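Side-chain contacts in N-isopropylammelide isopropylaminohydrolase (Burkholderia multivorans ATCC 17616, PDB 6NBO), which belongs to the amidohydrolase family, built on a TIM-barrel fold, and carries a pair of zinc ions at its metal centre: residues A[186-190]-A[191-195]; A[201-204]-A[205-209]; A[228-231]-A[232-236]; A[279-282]-A[283-286]; A[339-342]-A[343-346]. All coordinates share one frame; numbering follows the deposited sequence.

In the fold
The five contacts sample how one TIM barrel uses neighbours in sequence. Contacts 1, 2 and 3 touch: contact 1 lies about 13 Å from contact 2 and 12 Å from contact 3, centre to centre, and the helices carrying contacts 2 and 3 meet through F205 and R236. Contact 1 spans a strand end and the loop after it, contact 4 lies in a loop after a barrel strand (nearest atoms about 11 Å apart), and L188 and P281 each bring a side chain to about 8 Å from a bound zinc ion. Contact 5 lies about 17 Å from contact 4 and about 30 Å, across the chain's centre, from contact 2, centre to centre.

Contact 1 (A[186-190]-A[191-195]); sequences GGLDP and CAIEG
D189 O receives two backbone N-H groups as the chain leaves strand 184-188 and winds into a short turn: I193 N at 3.0 Å and E194 N at 3.2 Å, the latter the straighter bond (165°). D189 itself has positive phi (29°), which breaks the extended course of G186-L188 and aims its carbonyl toward the irregular helical turn C191-E194. The side chain of I193 then folds back over the strand exit. Its CG1 rests on D189 CB at 3.7 Å, while its CG2 branch meets L188 CD2 at 3.9 Å. L188 answers with CG set between the backbone N and the carbonyl carbon (chi1 75°), which brings CD1 and CD2 against the CG1 and CG2 branches of I193. E194 takes another route: bent at chi2, it runs back toward the strand, passing CG 3.7 Å from L188 O. A water links its OE2 (2.7 Å) to L188 N (2.8 Å), while the amides of V164 and L165 also bind this carboxylate. D189 OD1 accepts from H220 N, and L188 packs on the zinc ligand H218. Thus D189 O closes the turn, E221 takes the N-H groups of C191 and A192, and the D189 and E194 carboxylates tie the turn to neighbouring loops. Surrounded by amides and water, the buried E194 carboxylate would probably remain ionised, and the same bonds limit its freedom.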
loop_
_atom_site.group_PDB
_atom_site.type_symbol
_atom_site.label_atom_id
_atom_site.label_comp_id
_atom_site.label_asym_id
_atom_site.label_seq_id
_atom_site.Cartn_x
_atom_site.Cartn_y
_atom_site.Cartn_z
ATOM N N GLY A 186 1.636 -9.473 -10.319
ATOM C CA GLY A 186 1.328 -8.199 -10.924
ATOM C C GLY A 186 1.227 -8.288 -12.442
ATOM O O GLY A 186 1.349 -9.345 -13.049
ATOM N N GLY A 187 1.006 -7.126 -13.045
ATOM C CA GLY A 187 0.809 -7.038 -14.482
ATOM C C GLY A 187 0.282 -5.667 -14.822
ATOM O O GLY A 187 0.025 -4.843 -13.941
ATOM N N LEU A 188 0.127 -5.417 -16.126
ATOM C CA LEU A 188 -0.320 -4.087 -16.512
ATOM C C LEU A 188 -0.987 -4.121 -17.879
ATOM O O LEU A 188 -0.744 -5.015 -18.692
ATOM C CB LEU A 188 0.829 -3.074 -16.515
ATOM C CG LEU A 188 1.889 -3.056 -17.620
ATOM C CD1 LEU A 188 2.816 -1.852 -17.423
ATOM C CD2 LEU A 188 2.698 -4.354 -17.641
ATOM N N ASP A 189 -1.859 -3.126 -18.095
ATOM C CA ASP A 189 -2.397 -2.678 -19.380
ATOM C C ASP A 189 -2.478 -3.777 -20.434
ATOM O O ASP A 189 -1.665 -3.825 -21.374
ATOM C CB ASP A 189 -1.562 -1.505 -19.867
ATOM C CG ASP A 189 -1.505 -0.385 -18.835
ATOM O OD1 ASP A 189 -2.393 -0.345 -17.951
ATOM O OD2 ASP A 189 -0.584 0.450 -18.899
ATOM N N PRO A 190 -3.486 -4.646 -20.328
ATOM C CA PRO A 190 -3.588 -5.782 -21.256
ATOM C C PRO A 190 -3.717 -5.359 -22.709
ATOM O O PRO A 190 -3.302 -6.109 -23.600
ATOM C CB PRO A 190 -4.850 -6.515 -20.766
ATOM C CG PRO A 190 -4.985 -6.101 -19.318
ATOM C CD PRO A 190 -4.532 -4.669 -19.292
ATOM N N CYS A 191 -4.270 -4.176 -22.979
ATOM C CA CYS A 191 -4.318 -3.665 -24.346
ATOM C C CYS A 191 -3.073 -2.852 -24.695
ATOM O O CYS A 191 -2.370 -3.164 -25.658
ATOM C CB CYS A 191 -5.568 -2.798 -24.559
ATOM S SG CYS A 191 -7.121 -3.704 -24.658
ATOM N N ALA A 192 -2.806 -1.795 -23.929
ATOM C CA ALA A 192 -1.814 -0.804 -24.349
ATOM C C ALA A 192 -0.397 -1.359 -24.295
ATOM O O ALA A 192 0.447 -1.010 -25.131
ATOM C CB ALA A 192 -1.920 0.448 -23.478
ATOM N N ILE A 193 -0.098 -2.193 -23.312
ATOM C CA ILE A 193 1.241 -2.759 -23.163
ATOM C C ILE A 193 1.327 -4.151 -23.775
ATOM O O ILE A 193 2.197 -4.420 -24.598
ATOM C CB ILE A 193 1.659 -2.763 -21.677
ATOM C CG1 ILE A 193 1.864 -1.327 -21.179
ATOM C CG2 ILE A 193 2.937 -3.597 -21.479
ATOM C CD1 ILE A 193 3.074 -0.639 -21.774
ATOM N N GLU A 194 0.406 -5.047 -23.417
ATOM C CA GLU A 194 0.538 -6.433 -23.867
ATOM C C GLU A 194 0.111 -6.645 -25.319
ATOM O O GLU A 194 0.588 -7.592 -25.952
ATOM C CB GLU A 194 -0.258 -7.363 -22.952
ATOM C CG GLU A 194 0.206 -7.312 -21.477
ATOM C CD GLU A 194 1.577 -7.950 -21.264
ATOM O OE1 GLU A 194 2.132 -8.538 -22.214
ATOM O OE2 GLU A 194 2.097 -7.863 -20.134
ATOM N N GLY A 195 -0.786 -5.807 -25.852
ATOM C CA GLY A 195 -1.217 -5.885 -27.240
ATOM C C GLY A 195 -2.252 -6.953 -27.540
ATOM O O GLY A 195 -2.934 -6.873 -28.569
HETATM O O HOH W 1 0.533 -7.533 -17.988
#

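Contact 2 (A[201-204]-A[205-209]); sequences VDVL and FGIAE
V201 O takes the N-H of F205 at 2.9 Å in a nearly straight bond (168°), one of four successive i to i+4 bonds in helix 197-211. This is the helix of a beta-alpha-beta unit of the TIM barrel, between strands 184-188 and 215-219. The carbonyl that receives F205 N also lies at the edge of the F205 ring, near its plane, with CD1 3.3 Å from V201 O. The side chains of V201 and F205 lie side by side and point the same way, and CG1 of the valine touches ring atom CD1 at 3.7 Å. The valine branch gets there by standing anti to the backbone N (chi1 167°), which carries it along the helix toward the next turn. Beyond the pair, F205 packs on R236 and T237 of helix 223-239, so this flank joins one barrel helix to the next. L204 and A208 turn to the strands: both lean on strand 215-219, at L217 and L215, and L204 on L185 as well. V203 and I207 repeat the side-by-side pairing on another flank, more loosely, with CG1 of V203 and CD1 of I207 at 4.0 Å. I207 CG1 comes closer to the carbonyl, 3.3 Å from V203 O.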
loop_
_atom_site.group_PDB
_atom_site.type_symbol
_atom_site.label_atom_id
_atom_site.label_comp_id
_atom_site.label_asym_id
_atom_site.label_seq_id
_atom_site.Cartn_x
_atom_site.Cartn_y
_atom_site.Cartn_z
ATOM N N VAL A 201 -4.551 -11.521 -20.084
ATOM C CA VAL A 201 -5.311 -11.812 -18.874
ATOM C C VAL A 201 -5.300 -13.309 -18.583
ATOM O O VAL A 201 -5.172 -13.730 -17.426
ATOM C CB VAL A 201 -6.739 -11.254 -19.005
ATOM C CG1 VAL A 201 -7.632 -11.800 -17.917
ATOM C CG2 VAL A 201 -6.701 -9.728 -18.960
ATOM N N ASP A 202 -5.431 -14.136 -19.616
ATOM C CA ASP A 202 -5.428 -15.577 -19.399
ATOM C C ASP A 202 -4.064 -16.061 -18.904
ATOM O O ASP A 202 -3.991 -16.920 -18.018
ATOM C CB ASP A 202 -5.831 -16.298 -20.683
ATOM C CG ASP A 202 -7.318 -16.128 -21.032
ATOM O OD1 ASP A 202 -8.111 -15.628 -20.200
ATOM O OD2 ASP A 202 -7.688 -16.499 -22.158
ATOM N N VAL A 203 -2.971 -15.516 -19.441
ATOM C CA VAL A 203 -1.643 -15.944 -18.992
ATOM C C VAL A 203 -1.436 -15.590 -17.521
ATOM O O VAL A 203 -1.025 -16.428 -16.709
ATOM C CB VAL A 203 -0.545 -15.335 -19.883
ATOM C CG1 VAL A 203 0.825 -15.442 -19.205
ATOM C CG2 VAL A 203 -0.509 -16.030 -21.253
ATOM N N LEU A 204 -1.733 -14.346 -17.153
ATOM C CA LEU A 204 -1.528 -13.909 -15.776
ATOM C C LEU A 204 -2.418 -14.678 -14.802
ATOM O O LEU A 204 -1.951 -15.150 -13.759
ATOM C CB LEU A 204 -1.792 -12.410 -15.674
ATOM C CG LEU A 204 -0.755 -11.494 -16.315
ATOM C CD1 LEU A 204 -1.265 -10.053 -16.294
ATOM C CD2 LEU A 204 0.579 -11.624 -15.580
ATOM N N PHE A 205 -3.717 -14.799 -15.104
ATOM C CA PHE A 205 -4.574 -15.540 -14.179
ATOM C C PHE A 205 -4.170 -17.008 -14.099
ATOM O O PHE A 205 -4.309 -17.631 -13.040
ATOM C CB PHE A 205 -6.055 -15.399 -14.564
ATOM C CG PHE A 205 -6.702 -14.174 -13.978
ATOM C CD1 PHE A 205 -6.544 -12.935 -14.582
ATOM C CD2 PHE A 205 -7.420 -14.251 -12.789
ATOM C CE1 PHE A 205 -7.119 -11.790 -14.026
ATOM C CE2 PHE A 205 -8.001 -13.125 -12.234
ATOM C CZ PHE A 205 -7.849 -11.887 -12.849
ATOM N N GLY A 206 -3.667 -17.575 -15.199
ATOM C CA GLY A 206 -3.205 -18.951 -15.155
ATOM C C GLY A 206 -2.049 -19.127 -14.189
ATOM O O GLY A 206 -2.023 -20.074 -13.397
ATOM N N ILE A 207 -1.090 -18.207 -14.224
ATOM C CA ILE A 207 0.057 -18.309 -13.326
ATOM C C ILE A 207 -0.390 -18.172 -11.879
ATOM O O ILE A 207 -0.013 -18.975 -11.020
ATOM C CB ILE A 207 1.122 -17.260 -13.687
ATOM C CG1 ILE A 207 1.657 -17.509 -15.099
ATOM C CG2 ILE A 207 2.267 -17.263 -12.639
ATOM C CD1 ILE A 207 2.491 -16.348 -15.637
ATOM N N ALA A 208 -1.218 -17.164 -11.589
ATOM C CA ALA A 208 -1.663 -16.965 -10.213
ATOM C C ALA A 208 -2.466 -18.161 -9.723
ATOM O O ALA A 208 -2.308 -18.601 -8.577
ATOM C CB ALA A 208 -2.491 -15.686 -10.106
ATOM N N GLU A 209 -3.329 -18.702 -10.582
ATOM C CA GLU A 209 -4.136 -19.855 -10.198
ATOM C C GLU A 209 -3.253 -21.048 -9.863
ATOM O O GLU A 209 -3.550 -21.809 -8.937
ATOM C CB GLU A 209 -5.109 -20.207 -11.324
ATOM C CG GLU A 209 -6.013 -21.397 -11.037
ATOM C CD GLU A 209 -7.339 -20.988 -10.416
ATOM O OE1 GLU A 209 -7.413 -19.895 -9.811
ATOM O OE2 GLU A 209 -8.312 -21.764 -10.545
#

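Contact 3 (A[228-231]-A[232-236]); sequences YSLD and LILQR
Y228 O accepts from L232 N at 3.1 Å, and the same i to i+4 bonding continues through S229-I233, L230-L234 and D231-Q235, making this a regular turn-upon-turn piece of helix 223-239. On one flank L232, modelled in two conformers, lies over a face of the Y228 ring in one of them: there its CG is 4.2 Å from the ring centroid and 24° off the normal, displaced toward the rim. That CH-pi contact and the closest methyl approaches hold for this conformer alone and are doubtful. The polar pair is D231 with Q235. D231 swings its CG away from the backbone N (chi1 172°), extending its carboxylate along the helix, and Q235 NE2 donates to OD2 at 2.9 Å. The bond comes from above the carboxylate plane, whereas the acceptor lies close to the amide plane; the two flat groups are turned 58° apart. D231 OD1 makes a salt bridge with R268, a second partner for the carboxylate. Elsewhere L230 CD1 meets L234 CG at 4.0 Å. These two leucines face helix 259-272, at L265 and M269; I233 and L230 cover strand 246-250, while Y228 and L232 lean against P197 of helix 197-211.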
loop_
_atom_site.group_PDB
_atom_site.type_symbol
_atom_site.label_atom_id
_atom_site.label_comp_id
_atom_site.label_asym_id
_atom_site.label_seq_id
_atom_site.Cartn_x
_atom_site.Cartn_y
_atom_site.Cartn_z
ATOM N N TYR A 228 -12.714 -1.691 -21.207
ATOM C CA TYR A 228 -12.678 -3.015 -21.813
ATOM C C TYR A 228 -11.753 -3.954 -21.042
ATOM O O TYR A 228 -12.121 -5.096 -20.747
ATOM C CB TYR A 228 -12.239 -2.907 -23.275
ATOM C CG TYR A 228 -11.865 -4.240 -23.888
ATOM C CD1 TYR A 228 -12.834 -5.085 -24.428
ATOM C CD2 TYR A 228 -10.545 -4.662 -23.896
ATOM C CE1 TYR A 228 -12.482 -6.317 -24.977
ATOM C CE2 TYR A 228 -10.192 -5.875 -24.421
ATOM C CZ TYR A 228 -11.152 -6.698 -24.963
ATOM O OH TYR A 228 -10.763 -7.910 -25.476
ATOM N N SER A 229 -10.530 -3.504 -20.739
ATOM C CA SER A 229 -9.598 -4.370 -20.029
ATOM C C SER A 229 -10.125 -4.722 -18.648
ATOM O O SER A 229 -10.016 -5.872 -18.209
ATOM C CB SER A 229 -8.227 -3.701 -19.909
ATOM O OG SER A 229 -7.569 -3.654 -21.156
ATOM N N LEU A 230 -10.684 -3.734 -17.945
ATOM C CA LEU A 230 -11.261 -3.982 -16.625
ATOM C C LEU A 230 -12.369 -5.028 -16.692
ATOM O O LEU A 230 -12.439 -5.929 -15.845
ATOM C CB LEU A 230 -11.792 -2.671 -16.040
ATOM C CG LEU A 230 -12.343 -2.741 -14.611
ATOM C CD1 LEU A 230 -11.369 -3.470 -13.671
ATOM C CD2 LEU A 230 -12.657 -1.345 -14.086
ATOM N N ASP A 231 -13.241 -4.933 -17.697
ATOM C CA ASP A 231 -14.293 -5.933 -17.851
ATOM C C ASP A 231 -13.706 -7.326 -18.021
ATOM O O ASP A 231 -14.198 -8.291 -17.422
ATOM C CB ASP A 231 -15.186 -5.585 -19.040
ATOM C CG ASP A 231 -16.169 -6.699 -19.365
ATOM O OD1 ASP A 231 -17.015 -7.006 -18.512
ATOM O OD2 ASP A 231 -16.081 -7.282 -20.460
ATOM N N LEU A 232 -12.664 -7.447 -18.853
ATOM C CA LEU A 232 -11.993 -8.732 -19.036
ATOM C C LEU A 232 -11.463 -9.265 -17.714
ATOM O O LEU A 232 -11.641 -10.447 -17.392
ATOM C CB LEU A 232 -10.841 -8.599 -20.036
ATOM C CG LEU A 232 -11.137 -8.551 -21.530
ATOM C CD1 LEU A 232 -9.822 -8.524 -22.292
ATOM C CD2 LEU A 232 -11.965 -9.756 -21.940
ATOM N N ILE A 233 -10.790 -8.409 -16.946
ATOM C CA ILE A 233 -10.217 -8.813 -15.666
ATOM C C ILE A 233 -11.311 -9.290 -14.713
ATOM O O ILE A 233 -11.181 -10.331 -14.056
ATOM C CB ILE A 233 -9.412 -7.645 -15.076
ATOM C CG1 ILE A 233 -8.145 -7.417 -15.910
ATOM C CG2 ILE A 233 -9.080 -7.899 -13.610
ATOM C CD1 ILE A 233 -7.537 -6.037 -15.734
ATOM N N LEU A 234 -12.408 -8.533 -14.628
ATOM C CA LEU A 234 -13.491 -8.904 -13.719
ATOM C C LEU A 234 -14.184 -10.190 -14.168
ATOM O O LEU A 234 -14.590 -11.006 -13.332
ATOM C CB LEU A 234 -14.498 -7.754 -13.616
ATOM C CG LEU A 234 -13.948 -6.438 -13.045
ATOM C CD1 LEU A 234 -15.004 -5.351 -13.078
ATOM C CD2 LEU A 234 -13.430 -6.636 -11.626
ATOM N N GLN A 235 -14.347 -10.377 -15.482
ATOM C CA GLN A 235 -14.901 -11.632 -15.993
ATOM C C GLN A 235 -14.078 -12.824 -15.527
ATOM O O GLN A 235 -14.622 -13.832 -15.061
ATOM C CB GLN A 235 -14.936 -11.617 -17.519
ATOM C CG GLN A 235 -16.030 -10.813 -18.146
ATOM C CD GLN A 235 -16.166 -11.169 -19.616
ATOM O OE1 GLN A 235 -16.101 -12.342 -19.982
ATOM N NE2 GLN A 235 -16.332 -10.163 -20.463
ATOM N N ARG A 236 -12.758 -12.733 -15.683
ATOM C CA ARG A 236 -11.885 -13.827 -15.287
ATOM C C ARG A 236 -11.919 -14.026 -13.775
ATOM O O ARG A 236 -11.944 -15.163 -13.288
ATOM C CB ARG A 236 -10.459 -13.541 -15.772
ATOM C CG ARG A 236 -9.636 -14.781 -16.036
ATOM C CD ARG A 236 -10.127 -15.502 -17.291
ATOM N NE ARG A 236 -9.604 -16.863 -17.371
ATOM C CZ ARG A 236 -10.350 -17.959 -17.255
ATOM N NH1 ARG A 236 -9.784 -19.156 -17.335
ATOM N NH2 ARG A 236 -11.663 -17.863 -17.074
#

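Contact 4 (A[279-282]-A[283-286]); sequences TAPA and AVPV
P281 lays its ring against two valines further along the chain, V284 and V286, in the loop that follows strand 275-278 of the TIM barrel. Loops of this kind, leaving a barrel strand for the next helix, border the metal centre, and the P281 side chain is about 8 Å from a bound zinc ion. The chain doubles back at A282 and A283, bringing P281 CA within 6.2 Å of V284 CA, and the ring fills the inside of the bend. Its CG is pressed on V284 CG1 at 3.5 Å, closer than ordinary carbon contact, with P281 CB next at 3.7 Å from the same methyl. That methyl stands between the backbone N and carbonyl carbon of V284 (chi1 51°), a rotation that directs it inward at the ring. V286 arrives from the other arm of the loop and slips alongside the proline in the opposite sense. The contact is purely apolar; its polar fastening comes from R328 of helix 318-328, whose NE and NH2 bind P281 O and V284 O. One guanidinium group thus ties both ends of the bend, and its side chain also touches V286. F252 adds a further apolar surface against P281 and V284, while R222 packs on V284 and P285. At the far arm, V286 CG1 spans the ring bond between P281 CD, at 3.7 Å, and P281 CG, at 3.8 Å.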
loop_
_atom_site.group_PDB
_atom_site.type_symbol
_atom_site.label_atom_id
_atom_site.label_comp_id
_atom_site.label_asym_id
_atom_site.label_seq_id
_atom_site.Cartn_x
_atom_site.Cartn_y
_atom_site.Cartn_z
ATOM N N THR A 279 -3.342 6.606 -5.933
ATOM C CA THR A 279 -2.216 7.362 -5.409
ATOM C C THR A 279 -2.434 8.851 -5.600
ATOM O O THR A 279 -1.523 9.650 -5.349
ATOM C CB THR A 279 -0.923 6.900 -6.077
ATOM O OG1 THR A 279 -0.927 7.296 -7.454
ATOM C CG2 THR A 279 -0.814 5.373 -5.980
ATOM N N ALA A 280 -3.631 9.226 -6.054
ATOM C CA ALA A 280 -4.045 10.612 -6.226
ATOM C C ALA A 280 -3.084 11.456 -7.069
ATOM O O ALA A 280 -2.713 12.561 -6.667
ATOM C CB ALA A 280 -4.265 11.267 -4.870
ATOM N N PRO A 281 -2.691 10.982 -8.254
ATOM C CA PRO A 281 -1.907 11.846 -9.149
ATOM C C PRO A 281 -2.698 13.097 -9.505
ATOM O O PRO A 281 -3.904 13.043 -9.753
ATOM C CB PRO A 281 -1.664 10.961 -10.375
ATOM C CG PRO A 281 -2.828 9.996 -10.358
ATOM C CD PRO A 281 -3.054 9.713 -8.905
ATOM N N ALA A 282 -2.014 14.239 -9.506
ATOM C CA ALA A 282 -2.700 15.517 -9.647
ATOM C C ALA A 282 -2.979 15.903 -11.094
ATOM O O ALA A 282 -3.673 16.902 -11.315
ATOM C CB ALA A 282 -1.891 16.629 -8.966
ATOM N N ALA A 283 -2.490 15.140 -12.082
ATOM C CA ALA A 283 -2.558 15.559 -13.479
ATOM C C ALA A 283 -3.238 14.544 -14.394
ATOM O O ALA A 283 -3.106 14.643 -15.619
ATOM C CB ALA A 283 -1.152 15.862 -14.011
ATOM N N VAL A 284 -3.954 13.570 -13.841
ATOM C CA VAL A 284 -4.756 12.643 -14.641
ATOM C C VAL A 284 -6.029 12.331 -13.879
ATOM O O VAL A 284 -6.073 12.446 -12.645
ATOM C CB VAL A 284 -3.975 11.336 -14.946
ATOM C CG1 VAL A 284 -3.398 10.756 -13.681
ATOM C CG2 VAL A 284 -4.823 10.285 -15.670
ATOM N N PRO A 285 -7.118 12.043 -14.596
ATOM C CA PRO A 285 -8.350 11.635 -13.908
ATOM C C PRO A 285 -8.125 10.435 -13.000
ATOM O O PRO A 285 -7.289 9.565 -13.262
ATOM C CB PRO A 285 -9.315 11.302 -15.059
ATOM C CG PRO A 285 -8.631 11.750 -16.328
ATOM C CD PRO A 285 -7.407 12.523 -15.957
ATOM N N VAL A 286 -8.873 10.404 -11.902
ATOM C CA VAL A 286 -8.730 9.343 -10.909
ATOM C C VAL A 286 -10.116 8.803 -10.581
ATOM O O VAL A 286 -11.132 9.479 -10.795
ATOM C CB VAL A 286 -8.025 9.853 -9.630
ATOM C CG1 VAL A 286 -6.592 10.263 -9.940
ATOM C CG2 VAL A 286 -8.799 11.016 -9.038
#

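Contact 5 (A[339-342]-A[343-346]); sequences VALE and CVTH
T345 turns its hydroxyl back to the end of helix 334-342, where OG1 donates to L341 O at 2.8 Å. The torsion explains the bond: with chi1 at 51°, OG1 sits between its own backbone N and carbonyl carbon and faces the last helical turn. V344 N reaches the same oxygen at 3.0 Å, and the two donors come from opposite faces of the carbonyl plane, so L341 O is gripped from both. Although T345 holds the N-cap position of the next helix, its side chain makes no capping bond there. The backbone meanwhile tightens into a type I turn from E342 to T345, closed by T345 N on E342 O at 3.2 Å. C343 N donates to A340 O at 3.0 Å, and C343 CB comes within 3.2 Å of that oxygen. Crossing nearly perpendicular to V344, L341 extends CD1 to within 4.0 Å of V344 CG2. E342 is stretched throughout (chi1 -174°, chi2 179°), which takes its carboxylate away from the turn to salt bridges with R293 and R350, one on each oxygen. Around this junction, L341 and V344 pack on helix 318-328 and V339 on helix 289-295. T345 and H346 lie against strand 56-66, at L61 and P59, so the turn, which joins helix 334-342 to helix 346-352, rests against a barrel strand.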
loop_
_atom_site.group_PDB
_atom_site.type_symbol
_atom_site.label_atom_id
_atom_site.label_comp_id
_atom_site.label_asym_id
_atom_site.label_seq_id
_atom_site.Cartn_x
_atom_site.Cartn_y
_atom_site.Cartn_z
ATOM N N VAL A 339 -12.418 9.947 5.681
ATOM C CA VAL A 339 -12.501 8.968 4.603
ATOM C C VAL A 339 -11.144 8.812 3.935
ATOM O O VAL A 339 -10.716 7.699 3.608
ATOM C CB VAL A 339 -13.584 9.367 3.584
ATOM C CG1 VAL A 339 -13.472 8.491 2.338
ATOM C CG2 VAL A 339 -14.961 9.253 4.206
ATOM N N ALA A 340 -10.437 9.926 3.727
ATOM C CA ALA A 340 -9.104 9.826 3.145
ATOM C C ALA A 340 -8.158 9.090 4.084
ATOM O O ALA A 340 -7.360 8.252 3.642
ATOM C CB ALA A 340 -8.563 11.220 2.805
ATOM N N LEU A 341 -8.254 9.359 5.387
ATOM C CA LEU A 341 -7.417 8.639 6.350
ATOM C C LEU A 341 -7.727 7.142 6.348
ATOM O O LEU A 341 -6.825 6.311 6.524
ATOM C CB LEU A 341 -7.609 9.229 7.749
ATOM C CG LEU A 341 -6.818 8.592 8.901
ATOM C CD1 LEU A 341 -5.317 8.755 8.659
ATOM C CD2 LEU A 341 -7.219 9.223 10.234
ATOM N N GLU A 342 -8.997 6.778 6.154
ATOM C CA GLU A 342 -9.350 5.367 6.033
ATOM C C GLU A 342 -8.585 4.674 4.899
ATOM O O GLU A 342 -8.270 3.481 5.004
ATOM C CB GLU A 342 -10.866 5.237 5.826
ATOM C CG GLU A 342 -11.356 3.805 5.839
ATOM C CD GLU A 342 -12.868 3.670 5.664
ATOM O OE1 GLU A 342 -13.507 4.592 5.104
ATOM O OE2 GLU A 342 -13.408 2.621 6.079
ATOM N N CYS A 343 -8.266 5.400 3.818
ATOM C CA CYS A 343 -7.515 4.826 2.701
ATOM C C CYS A 343 -6.092 4.404 3.068
ATOM O O CYS A 343 -5.487 3.626 2.320
ATOM C CB CYS A 343 -7.433 5.827 1.540
ATOM S SG CYS A 343 -9.048 6.213 0.823
ATOM N N VAL A 344 -5.518 4.933 4.151
ATOM C CA VAL A 344 -4.187 4.517 4.585
ATOM C C VAL A 344 -4.219 3.837 5.948
ATOM O O VAL A 344 -3.165 3.633 6.562
ATOM C CB VAL A 344 -3.184 5.693 4.579
ATOM C CG1 VAL A 344 -3.177 6.384 3.220
ATOM C CG2 VAL A 344 -3.465 6.699 5.714
ATOM N N THR A 345 -5.411 3.469 6.430
ATOM C CA THR A 345 -5.541 2.681 7.651
ATOM C C THR A 345 -6.487 1.499 7.414
ATOM O O THR A 345 -6.114 0.547 6.721
ATOM C CB THR A 345 -6.000 3.556 8.832
ATOM O OG1 THR A 345 -7.161 4.323 8.474
ATOM C CG2 THR A 345 -4.873 4.536 9.256
ATOM N N HIS A 346 -7.694 1.525 7.992
ATOM C CA HIS A 346 -8.555 0.338 7.967
ATOM C C HIS A 346 -8.931 -0.075 6.548
ATOM O O HIS A 346 -9.031 -1.275 6.251
ATOM C CB HIS A 346 -9.822 0.583 8.789
ATOM C CG HIS A 346 -9.549 0.922 10.214
ATOM N ND1 HIS A 346 -9.221 2.196 10.621
ATOM C CD2 HIS A 346 -9.529 0.151 11.328
ATOM C CE1 HIS A 346 -9.019 2.200 11.927
ATOM N NE2 HIS A 346 -9.207 0.973 12.381
#